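Local structure of MOBA relate protein (Mycobacterium sp., 2WAW) at residues W185-Y188 and E189-L192. The protein is of unknown function but carries a MobA-like NTP transferase domain, consistent with a role in transferring nucleotides. Sequence-based numbering, arbitrary orientation.
Sequences WDDY and ERLL
Arg190 reaches back along its own helix to two successive aspartates, Asp186 (i to i+4) and Asp187 (i to i+3), and forms a salt bridge with each, a network of the kind helices make along one side. Its CG lies anti to the carbonyl carbon, and a bend at chi3 swings the guanidinium back over the preceding turn, where one face lies above Asp187 CA and Asp186 O. Asp186 OD2 sits between NE and NH2 of Arg190, 2.5 Å from NH2, while Asp187 OD1 approaches the other terminal nitrogen, NH1. Both carboxylates are turned steeply against the guanidinium plane, by 64° for Asp186 and 69° for Asp187. The bond from NE is weak; the contacts to NH1 and NH2 are too short to take literally, and Arg190 has a second conformer.

On another side of the helix, again i to i+4, Glu189 OE2 in one of its two conformers accepts from Trp185 NE1 at 3.0 Å, met on its anti side from 31° out of the carboxylate plane. CG of Glu189, anti to the carbonyl carbon, passes 3.4 Å from Trp185 NE1, and the bend at chi2 then turns the carboxylate to the indole edge. Tyr188 presents a ring edge to one face of the indole, its CD2 3.7 Å above that plane. Tyr188 and Leu192 run side by side, with OH of Tyr188 4.2 Å from Leu192 CD2; that hydroxyl hydrogen-bonds to Pro27 O.

Regular i to i+4 backbone bonds include Leu192 N to Tyr188 O at 2.8 Å. Asp187 OD2 bonds to Asp183 N and Thr184 OG1 to Asp187 N. These are the opening turns of the C-terminal helix 185-197, where Trp185 and Tyr188 pack on Leu26, just before the short strand 27-28, and Leu191 on Val182, in the loop that follows edge strand 169-173.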
ATOM      1  N   TRP A 185      -8.600 -16.632   4.438  1.00 18.09           N
ATOM      2  CA  TRP A 185      -8.207 -17.646   3.458  1.00 18.33           C
ATOM      3  C   TRP A 185      -9.107 -17.584   2.230  1.00 17.17           C
ATOM      4  O   TRP A 185      -8.640 -17.696   1.086  1.00 16.28           O
ATOM      5  CB  TRP A 185      -8.205 -19.065   4.051  1.00 18.27           C
ATOM      6  CG  TRP A 185      -7.507 -19.989   3.108  1.00 14.14           C
ATOM      7  CD1 TRP A 185      -8.088 -20.758   2.146  1.00 15.48           C
ATOM      8  CD2 TRP A 185      -6.091 -20.167   2.969  1.00 13.07           C
ATOM      9  NE1 TRP A 185      -7.119 -21.437   1.432  1.00 17.14           N
ATOM     10  CE2 TRP A 185      -5.886 -21.085   1.912  1.00 17.00           C
ATOM     11  CE3 TRP A 185      -4.968 -19.650   3.651  1.00 13.06           C
ATOM     12  CZ2 TRP A 185      -4.605 -21.506   1.513  1.00 16.87           C
ATOM     13  CZ3 TRP A 185      -3.694 -20.068   3.252  1.00 17.72           C
ATOM     14  CH2 TRP A 185      -3.529 -20.983   2.189  1.00 14.35           C
ATOM     15  N   ASP A 186     -10.396 -17.341   2.450  1.00 16.52           N
ATOM     16  CA  ASP A 186     -11.317 -17.197   1.329  1.00 17.92           C
ATOM     17  C   ASP A 186     -10.904 -16.043   0.403  1.00 16.87           C
ATOM     18  O   ASP A 186     -10.953 -16.190  -0.809  1.00 16.85           O
ATOM     19  CB  ASP A 186     -12.758 -16.986   1.794  1.00 19.58           C
ATOM     20  CG  ASP A 186     -13.747 -17.094   0.654  1.00 28.55           C
ATOM     21  OD1 ASP A 186     -13.989 -18.222   0.173  1.00 34.34           O
ATOM     22  OD2 ASP A 186     -14.290 -16.054   0.234  1.00 36.56           O
ATOM     23  N   ASP A 187     -10.489 -14.914   0.974  1.00 16.18           N
ATOM     24  CA  ASP A 187     -10.028 -13.780   0.169  1.00 16.01           C
ATOM     25  C   ASP A 187      -8.848 -14.206  -0.733  1.00 17.11           C
ATOM     26  O   ASP A 187      -8.754 -13.824  -1.900  1.00 17.60           O
ATOM     27  CB  ASP A 187      -9.526 -12.660   1.069  1.00 14.72           C
ATOM     28  CG  ASP A 187     -10.639 -11.846   1.718  1.00 21.78           C
ATOM     29  OD1 ASP A 187     -11.798 -11.906   1.289  1.00 21.40           O
ATOM     30  OD2 ASP A 187     -10.326 -11.091   2.656  1.00 23.55           O
ATOM     31  N   TYR A 188      -7.933 -14.969  -0.151  1.00 14.64           N
ATOM     32  CA  TYR A 188      -6.743 -15.445  -0.863  1.00 14.40           C
ATOM     33  C   TYR A 188      -7.140 -16.311  -2.050  1.00 16.52           C
ATOM     34  O   TYR A 188      -6.642 -16.108  -3.150  1.00 16.89           O
ATOM     35  CB  TYR A 188      -5.836 -16.235   0.076  1.00 14.19           C
ATOM     36  CG  TYR A 188      -4.747 -16.985  -0.654  1.00 16.01           C
ATOM     37  CD1 TYR A 188      -3.879 -16.326  -1.555  1.00 15.02           C
ATOM     38  CD2 TYR A 188      -4.579 -18.343  -0.448  1.00 12.18           C
ATOM     39  CE1 TYR A 188      -2.888 -17.038  -2.234  1.00 14.31           C
ATOM     40  CE2 TYR A 188      -3.593 -19.049  -1.099  1.00 15.97           C
ATOM     41  CZ  TYR A 188      -2.750 -18.393  -1.989  1.00 15.88           C
ATOM     42  OH  TYR A 188      -1.759 -19.097  -2.625  1.00 16.59           O
ATOM     43  N   GLU A 189      -8.034 -17.274  -1.827  1.00 15.78           N
ATOM     44  CA  GLU A 189      -8.439 -18.157  -2.914  0.50 16.42           C
ATOM     45  C   GLU A 189      -9.137 -17.389  -4.018  1.00 16.77           C
ATOM     46  O   GLU A 189      -8.957 -17.716  -5.193  1.00 17.07           O
ATOM     47  CB  GLU A 189      -9.297 -19.311  -2.415  0.50 16.01           C
ATOM     48  CG  GLU A 189      -8.557 -20.218  -1.437  0.50 16.52           C
ATOM     49  CD  GLU A 189      -8.906 -21.678  -1.622  0.50  9.09           C
ATOM     50  OE1 GLU A 189      -9.913 -21.975  -2.306  0.50 11.13           O
ATOM     51  OE2 GLU A 189      -8.148 -22.523  -1.118  0.50  9.87           O
ATOM     52  N   ARG A 190      -9.905 -16.350  -3.649  1.00 16.28           N
ATOM     53  CA  ARG A 190     -10.590 -15.503  -4.640  0.50 15.61           C
ATOM     54  C   ARG A 190      -9.572 -14.729  -5.482  1.00 16.67           C
ATOM     55  O   ARG A 190      -9.719 -14.601  -6.709  1.00 17.71           O
ATOM     56  CB  ARG A 190     -11.534 -14.501  -3.967  0.50 16.83           C
ATOM     57  CG  ARG A 190     -12.780 -15.084  -3.319  0.50 12.52           C
ATOM     58  CD  ARG A 190     -13.683 -13.941  -2.828  0.50 17.51           C
ATOM     59  NE  ARG A 190     -14.130 -14.151  -1.453  0.50 27.09           N
ATOM     60  CZ  ARG A 190     -13.840 -13.350  -0.427  0.50 25.60           C
ATOM     61  NH1 ARG A 190     -13.117 -12.259  -0.611  0.50 25.62           N
ATOM     62  NH2 ARG A 190     -14.283 -13.633   0.793  0.50 22.80           N
ATOM     63  N   LEU A 191      -8.548 -14.206  -4.827  1.00 16.32           N
ATOM     64  CA  LEU A 191      -7.511 -13.496  -5.539  1.00 15.46           C
ATOM     65  C   LEU A 191      -6.715 -14.429  -6.428  1.00 15.90           C
ATOM     66  O   LEU A 191      -6.418 -14.116  -7.515  1.00 17.88           O
ATOM     67  CB  LEU A 191      -6.590 -12.720  -4.586  1.00 15.64           C
ATOM     68  CG  LEU A 191      -5.406 -12.004  -5.191  1.00 17.45           C
ATOM     69  CD1 LEU A 191      -5.899 -10.908  -6.066  1.00 20.59           C
ATOM     70  CD2 LEU A 191      -4.516 -11.487  -4.065  1.00 20.30           C
ATOM     71  N   LEU A 192      -6.391 -15.589  -5.921  1.00 16.19           N
ATOM     72  CA  LEU A 192      -5.638 -16.531  -6.707  1.00 17.25           C
ATOM     73  C   LEU A 192      -6.430 -16.968  -7.958  1.00 19.24           C
ATOM     74  O   LEU A 192      -5.886 -17.080  -8.996  1.00 19.65           O
ATOM     75  CB  LEU A 192      -5.216 -17.743  -5.877  1.00 20.00           C
ATOM     76  CG  LEU A 192      -4.515 -18.879  -6.618  1.00 20.00           C
ATOM     77  CD1 LEU A 192      -3.186 -18.434  -7.150  1.00 20.00           C
ATOM     78  CD2 LEU A 192      -4.367 -20.049  -5.724  1.00 20.00           C
TER